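Local coordinates for protocatechuate decarboxylase (Klebsiella pneumoniae, PDB 5O3M), which probably removes the carboxyl group of 3,4-dihydroxybenzoate (protocatechuate) to give catechol, as a decarboxylase of the prenylated-flavin-dependent UbiD family, at residues T153-P158 with P167-G172; D30-L35 with N40-T45. One frame throughout, in Å; residues are numbered along the deposited sequence.

Interaction 1: residues T153-P158 with P167-G172; sequences TLLPAP and PFFCLG. With 9JE (pentane-1,5-diol), chain G.
A157 and F169 bury the most surface here, the methyl of A157 lying over one face of the phenyl ring. The A157 CB atom sits 4.0 Å from the centroid of the F169 ring and 21° off its normal, displaced toward the rim, a CH-pi contact. A single methyl suits this place because CB already touches the F169 ring, the carbonyl oxygen of F168 and P167 CB, the last at 3.5 Å. L155 reaches the same ring from an oblique direction, its side chain crossing that of F169 at about a right angle, and L155 CD1 comes to 3.6 Å from F169 CZ. With CG of F169 anti to its carbonyl carbon (chi1 -53°), the ring swings back toward residues 155-157. The polar link is a backbone one: F168 N donates to P158 O at 3.1 Å. P158, which has no N-H of its own, can still offer this carbonyl. Beyond the contact, C170 O accepts a hydrogen bond from O07 of pentane-1,5-diol, 2.8 Å away, so the strand leads from this packing to a ligand pocket. The chain leaving helix 151-154 runs past the start of strand 168-177, whose backbone pairs with strand 185-196; V194 of that strand touches both A157 and F169, while L337 of strand 337-339 packs on P158 and F169.

Interaction 2: residues D30-L35 with N40-T45; sequences DAIALL and NQYLET
Helix 28-36 and strand 42-45 are joined by a short connection that brings L35 and Q41 to a CA-CA distance of 5.5 Å, with no direct hydrogen bond between the two segments. One water lies between them, accepting from Y42 N at 2.9 Å, with a longer contact of 3.3 Å to L35 O. The side-chain contact centres on Y42, whose CG is anti to its backbone N (chi1 -178°), bringing the ring alongside the helix. The branch methyl CG2 of I32 lies over one face, 3.5 Å from the ring centroid and 18° off the normal, a CH-pi contact that suits a beta-branched residue with a methyl close to the helix backbone. At the ring edge, Y42 OH donates to E44 OE2 at 2.7 Å on the anti side of the carboxylate, which limits the swing of the phenol end; E44 OE1 is bonded to N81. Nearer the connection, L35 CB meets Y42 CB at 4.0 Å, while L35 CD2 lies beside the aliphatic start of Q41; the amide oxygen of Q41 accepts from R101. Helix 99-106 supplies that arginine and packs L105 against L35. Strand 42-45, outermost of its sheet within the chain, pairs with parallel strand 77-80, whose M79 touches both I32 and Y42.

How the interactions relate
Both contacts are largely buried, but they hold different elements in different domains: interaction 2 in the N-terminal UbiD domain and interaction 1 in the Rift-related one. Their centres are 21 Å apart and their nearest atoms about 12 Å, so neither touches the other. In each, an aliphatic methyl covers an aromatic face. The polar parts differ: 153-158 and 167-172 share a direct backbone hydrogen bond, whereas 30-35 and 40-45 have a water between them, and a phenol-carboxylate bond lies beside their packing. Strand 337-339 connects the surroundings, flanking interaction 1 and closing the sheet begun by strand 42-45. Residues 40-45 also meet a second subunit.

Interaction 1: residues T153-P158 with P167-G172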
loop_
_atom_site.group_PDB
_atom_site.type_symbol
_atom_site.label_atom_id
_atom_site.label_comp_id
_atom_site.label_asym_id
_atom_site.label_seq_id
_atom_site.Cartn_x
_atom_site.Cartn_y
_atom_site.Cartn_z
ATOM N N THR A 153 -53.955 23.656 9.455
ATOM C CA THR A 153 -54.666 23.574 10.722
ATOM C C THR A 153 -55.466 22.286 10.878
ATOM O O THR A 153 -55.825 21.933 12.005
ATOM C CB THR A 153 -55.616 24.765 10.881
ATOM O OG1 THR A 153 -56.616 24.696 9.862
ATOM C CG2 THR A 153 -54.861 26.075 10.740
ATOM N N LEU A 154 -55.765 21.592 9.777
ATOM C CA LEU A 154 -56.520 20.346 9.863
ATOM C C LEU A 154 -55.669 19.220 10.443
ATOM O O LEU A 154 -56.160 18.413 11.243
ATOM C CB LEU A 154 -57.044 19.957 8.479
ATOM C CG LEU A 154 -57.946 18.725 8.429
ATOM C CD1 LEU A 154 -59.258 19.027 9.146
ATOM C CD2 LEU A 154 -58.195 18.305 6.997
ATOM N N LEU A 155 -54.393 19.163 10.057
ATOM C CA LEU A 155 -53.487 18.059 10.338
ATOM C C LEU A 155 -52.255 18.550 11.085
ATOM O O LEU A 155 -51.624 19.525 10.648
ATOM C CB LEU A 155 -53.033 17.382 9.033
ATOM C CG LEU A 155 -54.082 16.631 8.243
ATOM C CD1 LEU A 155 -53.398 15.690 7.262
ATOM C CD2 LEU A 155 -54.953 15.866 9.227
ATOM N N PRO A 156 -51.855 17.895 12.190
ATOM C CA PRO A 156 -50.567 18.215 12.821
ATOM C C PRO A 156 -49.427 17.497 12.110
ATOM O O PRO A 156 -49.240 16.288 12.267
ATOM C CB PRO A 156 -50.756 17.715 14.262
ATOM C CG PRO A 156 -51.691 16.551 14.119
ATOM C CD PRO A 156 -52.587 16.848 12.932
ATOM N N ALA A 157 -48.677 18.241 11.299
ATOM C CA ALA A 157 -47.482 17.710 10.658
ATOM C C ALA A 157 -46.279 18.006 11.547
ATOM O O ALA A 157 -45.885 19.171 11.657
ATOM C CB ALA A 157 -47.294 18.328 9.282
ATOM N N PRO A 158 -45.679 17.010 12.199
ATOM C CA PRO A 158 -44.552 17.294 13.099
ATOM C C PRO A 158 -43.306 17.727 12.342
ATOM O O PRO A 158 -43.071 17.305 11.207
ATOM C CB PRO A 158 -44.315 15.955 13.809
ATOM C CG PRO A 158 -45.557 15.185 13.628
ATOM C CD PRO A 158 -46.145 15.623 12.320
ATOM N N PRO A 167 -42.986 21.793 8.340
ATOM C CA PRO A 167 -43.677 20.593 8.839
ATOM C C PRO A 167 -43.664 19.467 7.807
ATOM O O PRO A 167 -43.811 19.707 6.607
ATOM C CB PRO A 167 -45.110 21.085 9.110
ATOM C CG PRO A 167 -45.052 22.594 9.045
ATOM C CD PRO A 167 -43.883 22.953 8.185
ATOM N N PHE A 168 -43.515 18.221 8.282
ATOM C CA PHE A 168 -43.449 17.050 7.406
ATOM C C PHE A 168 -44.481 15.981 7.764
ATOM O O PHE A 168 -44.805 15.776 8.939
ATOM C CB PHE A 168 -42.055 16.385 7.453
ATOM C CG PHE A 168 -41.041 17.022 6.545
ATOM C CD1 PHE A 168 -40.364 18.174 6.935
ATOM C CD2 PHE A 168 -40.749 16.458 5.309
ATOM C CE1 PHE A 168 -39.428 18.762 6.099
ATOM C CE2 PHE A 168 -39.801 17.039 4.466
ATOM C CZ PHE A 168 -39.148 18.196 4.866
ATOM N N PHE A 169 -44.984 15.298 6.735
ATOM C CA PHE A 169 -45.484 13.934 6.858
ATOM C C PHE A 169 -44.403 13.005 6.319
ATOM O O PHE A 169 -43.963 13.163 5.170
ATOM C CB PHE A 169 -46.788 13.728 6.081
ATOM C CG PHE A 169 -47.872 14.743 6.410
ATOM C CD1 PHE A 169 -48.561 14.686 7.614
ATOM C CD2 PHE A 169 -48.204 15.738 5.505
ATOM C CE1 PHE A 169 -49.556 15.613 7.913
ATOM C CE2 PHE A 169 -49.183 16.663 5.796
ATOM C CZ PHE A 169 -49.872 16.591 7.002
ATOM N N CYS A 170 -43.968 12.050 7.142
ATOM C CA CYS A 170 -42.824 11.207 6.806
ATOM C C CYS A 170 -43.190 9.781 6.432
ATOM O O CYS A 170 -42.302 9.012 6.058
ATOM C CB CYS A 170 -41.817 11.176 7.965
ATOM S SG CYS A 170 -40.985 12.765 8.267
ATOM N N LEU A 171 -44.458 9.397 6.507
ATOM C CA LEU A 171 -44.838 8.026 6.179
ATOM C C LEU A 171 -45.985 8.016 5.179
ATOM O O LEU A 171 -46.981 7.310 5.341
ATOM C CB LEU A 171 -45.182 7.246 7.444
ATOM C CG LEU A 171 -43.986 6.681 8.216
ATOM C CD1 LEU A 171 -44.453 5.945 9.434
ATOM C CD2 LEU A 171 -43.134 5.751 7.322
ATOM N N GLY A 172 -45.847 8.808 4.114
ATOM C CA GLY A 172 -46.870 8.908 3.092
ATOM C C GLY A 172 -46.740 7.873 1.992
ATOM O O GLY A 172 -45.751 7.862 1.247
HETATM C C02 9JE G . -37.791 4.199 2.605
HETATM C C03 9JE G . -38.524 4.270 3.931
HETATM C C04 9JE G . -38.122 5.467 4.790
HETATM C C05 9JE G . -39.192 6.563 4.849
HETATM C C06 9JE G . -38.712 7.845 5.547
HETATM O O01 9JE G . -37.061 3.005 2.569
HETATM O O07 9JE G . -39.634 8.899 5.355
#

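Interaction 2: residues D30-L35 with N40-T45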
loop_
_atom_site.group_PDB
_atom_site.type_symbol
_atom_site.label_atom_id
_atom_site.label_comp_id
_atom_site.label_asym_id
_atom_site.label_seq_id
_atom_site.Cartn_x
_atom_site.Cartn_y
_atom_site.Cartn_z
ATOM N N ASP A 30 -55.723 -2.565 14.564
ATOM C CA ASP A 30 -55.437 -3.960 14.911
ATOM C C ASP A 30 -53.994 -4.124 15.360
ATOM O O ASP A 30 -53.710 -4.863 16.310
ATOM C CB ASP A 30 -55.715 -4.897 13.735
ATOM C CG ASP A 30 -57.169 -4.959 13.367
ATOM O OD1 ASP A 30 -58.003 -4.441 14.135
ATOM O OD2 ASP A 30 -57.478 -5.513 12.295
ATOM N N ALA A 31 -53.062 -3.441 14.690
ATOM C CA ALA A 31 -51.651 -3.600 15.037
ATOM C C ALA A 31 -51.363 -3.034 16.416
ATOM O O ALA A 31 -50.615 -3.636 17.197
ATOM C CB ALA A 31 -50.764 -2.937 13.985
ATOM N N ILE A 32 -51.942 -1.870 16.727
ATOM C CA ILE A 32 -51.813 -1.298 18.065
ATOM C C ILE A 32 -52.404 -2.244 19.104
ATOM O O ILE A 32 -51.859 -2.400 20.204
ATOM C CB ILE A 32 -52.489 0.087 18.117
ATOM C CG1 ILE A 32 -51.798 1.061 17.160
ATOM C CG2 ILE A 32 -52.519 0.616 19.553
ATOM C CD1 ILE A 32 -52.483 2.407 17.068
ATOM N N ALA A 33 -53.535 -2.876 18.777
ATOM C CA ALA A 33 -54.143 -3.830 19.701
ATOM C C ALA A 33 -53.203 -5.001 19.976
ATOM O O ALA A 33 -53.079 -5.451 21.120
ATOM C CB ALA A 33 -55.482 -4.326 19.145
ATOM N N LEU A 34 -52.524 -5.506 18.941
ATOM C CA LEU A 34 -51.567 -6.585 19.172
ATOM C C LEU A 34 -50.454 -6.129 20.103
ATOM O O LEU A 34 -50.045 -6.865 21.005
ATOM C CB LEU A 34 -50.984 -7.085 17.850
ATOM C CG LEU A 34 -50.081 -8.313 18.029
ATOM C CD1 LEU A 34 -50.414 -9.380 17.011
ATOM C CD2 LEU A 34 -48.600 -7.939 17.947
ATOM N N LEU A 35 -49.973 -4.906 19.913
ATOM C CA LEU A 35 -48.868 -4.406 20.723
ATOM C C LEU A 35 -49.262 -4.235 22.179
ATOM O O LEU A 35 -48.428 -4.408 23.069
ATOM C CB LEU A 35 -48.368 -3.076 20.166
ATOM C CG LEU A 35 -47.709 -3.056 18.785
ATOM C CD1 LEU A 35 -47.267 -1.644 18.486
ATOM C CD2 LEU A 35 -46.537 -4.014 18.730
ATOM N N ASN A 40 -44.227 -2.942 27.109
ATOM C CA ASN A 40 -43.270 -1.951 26.619
ATOM C C ASN A 40 -43.207 -1.900 25.088
ATOM O O ASN A 40 -42.181 -1.537 24.514
ATOM C CB ASN A 40 -41.884 -2.185 27.224
ATOM C CG ASN A 40 -41.917 -2.296 28.754
ATOM O OD1 ASN A 40 -41.395 -3.258 29.322
ATOM N ND2 ASN A 40 -42.539 -1.319 29.420
ATOM N N GLN A 41 -44.310 -2.229 24.417
ATOM C CA GLN A 41 -44.411 -2.110 22.969
ATOM C C GLN A 41 -45.250 -0.923 22.515
ATOM O O GLN A 41 -44.995 -0.367 21.446
ATOM C CB GLN A 41 -44.992 -3.399 22.373
ATOM C CG GLN A 41 -44.008 -4.544 22.398
ATOM C CD GLN A 41 -42.760 -4.244 21.563
ATOM O OE1 GLN A 41 -42.813 -3.511 20.573
ATOM N NE2 GLN A 41 -41.634 -4.801 21.974
ATOM N N TYR A 42 -46.235 -0.521 23.307
ATOM C CA TYR A 42 -47.108 0.589 22.981
ATOM C C TYR A 42 -47.190 1.483 24.205
ATOM O O TYR A 42 -47.358 0.989 25.324
ATOM C CB TYR A 42 -48.507 0.079 22.558
ATOM C CG TYR A 42 -49.470 1.172 22.147
ATOM C CD1 TYR A 42 -49.345 1.825 20.914
ATOM C CD2 TYR A 42 -50.492 1.569 23.001
ATOM C CE1 TYR A 42 -50.232 2.834 20.550
ATOM C CE2 TYR A 42 -51.383 2.566 22.652
ATOM C CZ TYR A 42 -51.257 3.198 21.433
ATOM O OH TYR A 42 -52.162 4.200 21.120
ATOM N N LEU A 43 -47.049 2.796 23.999
ATOM C CA LEU A 43 -47.151 3.750 25.098
ATOM C C LEU A 43 -47.949 4.971 24.657
ATOM O O LEU A 43 -47.752 5.472 23.546
ATOM C CB LEU A 43 -45.762 4.173 25.597
ATOM C CG LEU A 43 -45.714 5.217 26.717
ATOM C CD1 LEU A 43 -46.224 4.630 28.015
ATOM C CD2 LEU A 43 -44.287 5.745 26.877
ATOM N N GLU A 44 -48.861 5.434 25.524
ATOM C CA GLU A 44 -49.646 6.644 25.290
ATOM C C GLU A 44 -49.298 7.735 26.298
ATOM O O GLU A 44 -48.868 7.454 27.424
ATOM C CB GLU A 44 -51.154 6.373 25.368
ATOM C CG GLU A 44 -51.700 5.472 24.273
ATOM C CD GLU A 44 -53.190 5.652 24.090
ATOM O OE1 GLU A 44 -53.761 6.447 24.861
ATOM O OE2 GLU A 44 -53.778 5.033 23.170
ATOM N N THR A 45 -49.497 8.993 25.886
ATOM C CA THR A 45 -49.386 10.118 26.802
ATOM C C THR A 45 -50.481 11.131 26.515
ATOM O O THR A 45 -50.782 11.420 25.353
ATOM C CB THR A 45 -48.025 10.809 26.726
ATOM O OG1 THR A 45 -48.038 11.947 27.593
ATOM C CG2 THR A 45 -47.681 11.241 25.285
HETATM O O HOH W 1 -47.286 -2.342 25.326
#